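Local coordinates for AOC_like domain-containing protein (Frankia sp. Cc1.17, PDB 7DVI) that catalyses exo-selective intermolecular Diels-Alder reactions on non-natural substrates, built on an allene oxide cyclase-like barrel, at residues E88-R93 and I97-W102. Numbering follows the deposited sequence. Where two conformers were deposited one is given.
With EDO (1,2-ethanediol), chain E; EDO (1,2-ethanediol), chain I; EDO (1,2-ethanediol), chain F.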
loop_
_atom_site.group_PDB
_atom_site.type_symbol
_atom_site.label_atom_id
_atom_site.label_comp_id
_atom_site.label_asym_id
_atom_site.label_seq_id
_atom_site.Cartn_x
_atom_site.Cartn_y
_atom_site.Cartn_z
ATOM N N GLU A 88 -1.758 11.619 -3.856
ATOM C CA GLU A 88 -2.080 12.576 -4.919
ATOM C C GLU A 88 -3.398 12.211 -5.642
ATOM O O GLU A 88 -3.823 11.045 -5.632
ATOM C CB GLU A 88 -0.939 12.640 -5.932
ATOM C CG GLU A 88 -0.714 11.380 -6.669
ATOM C CD GLU A 88 0.605 11.316 -7.393
ATOM O OE1 GLU A 88 0.988 12.356 -8.023
ATOM O OE2 GLU A 88 1.160 10.190 -7.434
ATOM N N ASP A 89 -3.886 13.186 -6.375
ATOM C CA ASP A 89 -5.030 13.024 -7.319
ATOM C C ASP A 89 -4.595 13.515 -8.708
ATOM O O ASP A 89 -4.108 14.660 -8.806
ATOM C CB ASP A 89 -6.223 13.744 -6.743
ATOM C CG ASP A 89 -6.571 13.209 -5.368
ATOM O OD1 ASP A 89 -6.967 12.046 -5.297
ATOM O OD2 ASP A 89 -6.387 13.958 -4.383
ATOM N N LEU A 90 -4.782 12.657 -9.712
ATOM C CA LEU A 90 -4.466 12.910 -11.138
ATOM C C LEU A 90 -5.781 13.158 -11.886
ATOM O O LEU A 90 -6.730 12.335 -11.738
ATOM C CB LEU A 90 -3.699 11.711 -11.675
ATOM C CG LEU A 90 -2.402 11.398 -10.914
ATOM C CD1 LEU A 90 -2.599 10.232 -9.951
ATOM C CD2 LEU A 90 -1.258 11.086 -11.867
ATOM N N PHE A 91 -5.876 14.336 -12.494
ATOM C CA PHE A 91 -7.039 14.805 -13.289
ATOM C C PHE A 91 -6.591 14.776 -14.752
ATOM O O PHE A 91 -5.759 15.610 -15.133
ATOM C CB PHE A 91 -7.415 16.189 -12.780
ATOM C CG PHE A 91 -7.980 16.162 -11.388
ATOM C CD1 PHE A 91 -9.336 15.976 -11.167
ATOM C CD2 PHE A 91 -7.127 16.294 -10.286
ATOM C CE1 PHE A 91 -9.853 15.949 -9.881
ATOM C CE2 PHE A 91 -7.643 16.302 -9.003
ATOM C CZ PHE A 91 -8.997 16.094 -8.794
ATOM N N LEU A 92 -6.917 13.708 -15.449
ATOM C CA LEU A 92 -6.450 13.463 -16.831
ATOM C C LEU A 92 -7.590 13.649 -17.855
ATOM O O LEU A 92 -8.780 13.737 -17.459
ATOM C CB LEU A 92 -5.851 12.062 -16.916
ATOM C CG LEU A 92 -4.870 11.701 -15.802
ATOM C CD1 LEU A 92 -4.306 10.341 -16.014
ATOM C CD2 LEU A 92 -3.739 12.709 -15.715
ATOM N N ARG A 93 -7.207 13.769 -19.139
ATOM C CA ARG A 93 -8.145 14.013 -20.270
ATOM C C ARG A 93 -9.198 12.878 -20.268
ATOM O O ARG A 93 -10.361 13.175 -20.472
ATOM C CB ARG A 93 -7.352 14.247 -21.573
ATOM C CG ARG A 93 -6.550 13.062 -22.122
ATOM C CD ARG A 93 -5.626 13.400 -23.303
ATOM N NE ARG A 93 -4.864 12.250 -23.801
ATOM C CZ ARG A 93 -3.599 12.288 -24.214
ATOM N NH1 ARG A 93 -2.997 11.181 -24.609
ATOM N NH2 ARG A 93 -2.923 13.413 -24.179
ATOM N N ILE A 97 -7.833 9.691 -11.143
ATOM C CA ILE A 97 -7.140 8.599 -10.408
ATOM C C ILE A 97 -6.702 9.146 -9.034
ATOM O O ILE A 97 -6.202 10.298 -8.972
ATOM C CB ILE A 97 -5.932 8.078 -11.192
ATOM C CG1 ILE A 97 -6.345 7.470 -12.531
ATOM C CG2 ILE A 97 -5.102 7.093 -10.351
ATOM C CD1 ILE A 97 -5.187 7.274 -13.477
ATOM N N HIS A 98 -6.933 8.360 -7.989
ATOM C CA HIS A 98 -6.325 8.600 -6.655
ATOM C C HIS A 98 -5.176 7.620 -6.475
ATOM O O HIS A 98 -5.364 6.409 -6.691
ATOM C CB HIS A 98 -7.343 8.518 -5.510
ATOM C CG HIS A 98 -6.666 8.670 -4.199
ATOM N ND1 HIS A 98 -6.105 9.857 -3.841
ATOM C CD2 HIS A 98 -6.323 7.763 -3.251
ATOM C CE1 HIS A 98 -5.489 9.715 -2.674
ATOM N NE2 HIS A 98 -5.610 8.432 -2.290
ATOM N N ALA A 99 -3.990 8.131 -6.084
ATOM C CA ALA A 99 -2.808 7.278 -5.887
ATOM C C ALA A 99 -2.109 7.685 -4.562
ATOM O O ALA A 99 -2.110 8.874 -4.217
ATOM C CB ALA A 99 -1.884 7.369 -7.089
ATOM N N GLU A 100 -1.700 6.692 -3.793
ATOM C CA GLU A 100 -0.989 6.919 -2.520
ATOM C C GLU A 100 -0.212 5.658 -2.135
ATOM O O GLU A 100 -0.624 4.494 -2.443
ATOM C CB GLU A 100 -1.913 7.401 -1.427
ATOM C CG GLU A 100 -2.806 6.301 -0.862
ATOM C CD GLU A 100 -3.624 6.878 0.252
ATOM O OE1 GLU A 100 -4.566 7.603 -0.031
ATOM O OE2 GLU A 100 -3.238 6.687 1.397
ATOM N N GLY A 101 0.927 5.894 -1.475
ATOM C CA GLY A 101 1.709 4.790 -0.899
ATOM C C GLY A 101 3.150 5.205 -0.718
ATOM O O GLY A 101 3.413 6.409 -0.598
ATOM N N TRP A 102 4.003 4.207 -0.665
ATOM C CA TRP A 102 5.382 4.303 -0.123
ATOM C C TRP A 102 6.395 4.373 -1.242
ATOM O O TRP A 102 6.302 3.576 -2.221
ATOM C CB TRP A 102 5.680 3.085 0.738
ATOM C CG TRP A 102 4.889 3.026 1.992
ATOM C CD1 TRP A 102 3.891 2.161 2.325
ATOM C CD2 TRP A 102 5.065 3.891 3.122
ATOM N NE1 TRP A 102 3.407 2.471 3.572
ATOM C CE2 TRP A 102 4.153 3.481 4.111
ATOM C CE3 TRP A 102 5.903 4.972 3.390
ATOM C CZ2 TRP A 102 4.035 4.123 5.339
ATOM C CZ3 TRP A 102 5.799 5.590 4.619
ATOM C CH2 TRP A 102 4.874 5.176 5.570
HETATM C C1 EDO E . 2.663 0.008 6.970
HETATM O O1 EDO E . 3.380 1.216 6.998
HETATM C C2 EDO E . 1.357 0.185 6.364
HETATM O O2 EDO E . 1.424 0.853 5.111
HETATM C C1 EDO I . -10.136 16.382 -15.459
HETATM O O1 EDO I . -10.587 15.056 -15.302
HETATM C C2 EDO I . -10.918 17.385 -14.712
HETATM O O2 EDO I . -12.201 16.923 -14.368
HETATM C C1 EDO F . -6.212 4.051 0.658
HETATM O O1 EDO F . -6.910 5.099 0.053
HETATM C C2 EDO F . -6.330 4.176 2.126
HETATM O O2 EDO F . -7.664 4.245 2.533
#
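His98 brings its imidazole beside the Glu88 carbonyl oxygen and up to the Asp89 carboxylate, which meets the ring at its edge. ND1 donates to Asp89 OD1 over 2.8 Å; the oxygen lies near the ring plane, but the donor stands above the carboxylate plane, and the two flat groups are turned 35° apart. From its other nitrogen, NE2, the ring gives an almost straight bond to Glu100 OE1 (2.6 Å), taken on the anti lone pair. A chi1 of 176° swings the imidazole away from its own backbone N, where ND1 reaches Asp89 and NE2 Glu100; two carboxylates would probably favour its protonated form. A leucine in its place would probably leave Asp89 OD1 and Glu100 OE1 without their N-H donors, with Glu100 still held through OE2 by the Tyr85 hydroxyl. Strands 82-92 and 95-104 form an antiparallel hairpin in the eight-stranded barrel, with Glu88-Ala99 and Leu90-Ile97 as hydrogen-bonded pairs around the non-hydrogen-bonded Asp89-His98. On the other face, Leu90 CD1 packs 4.0 Å from Ile97 CG2 and 4.1 Å from Ala99 CB, while Leu92 CD1 meets Ile97 CD1. Glu88, on this same buried side, sends its carboxylate past Ala99 CB to Arg132, in a salt bridge, and to the hydroxyls of Tyr116 and Thr67.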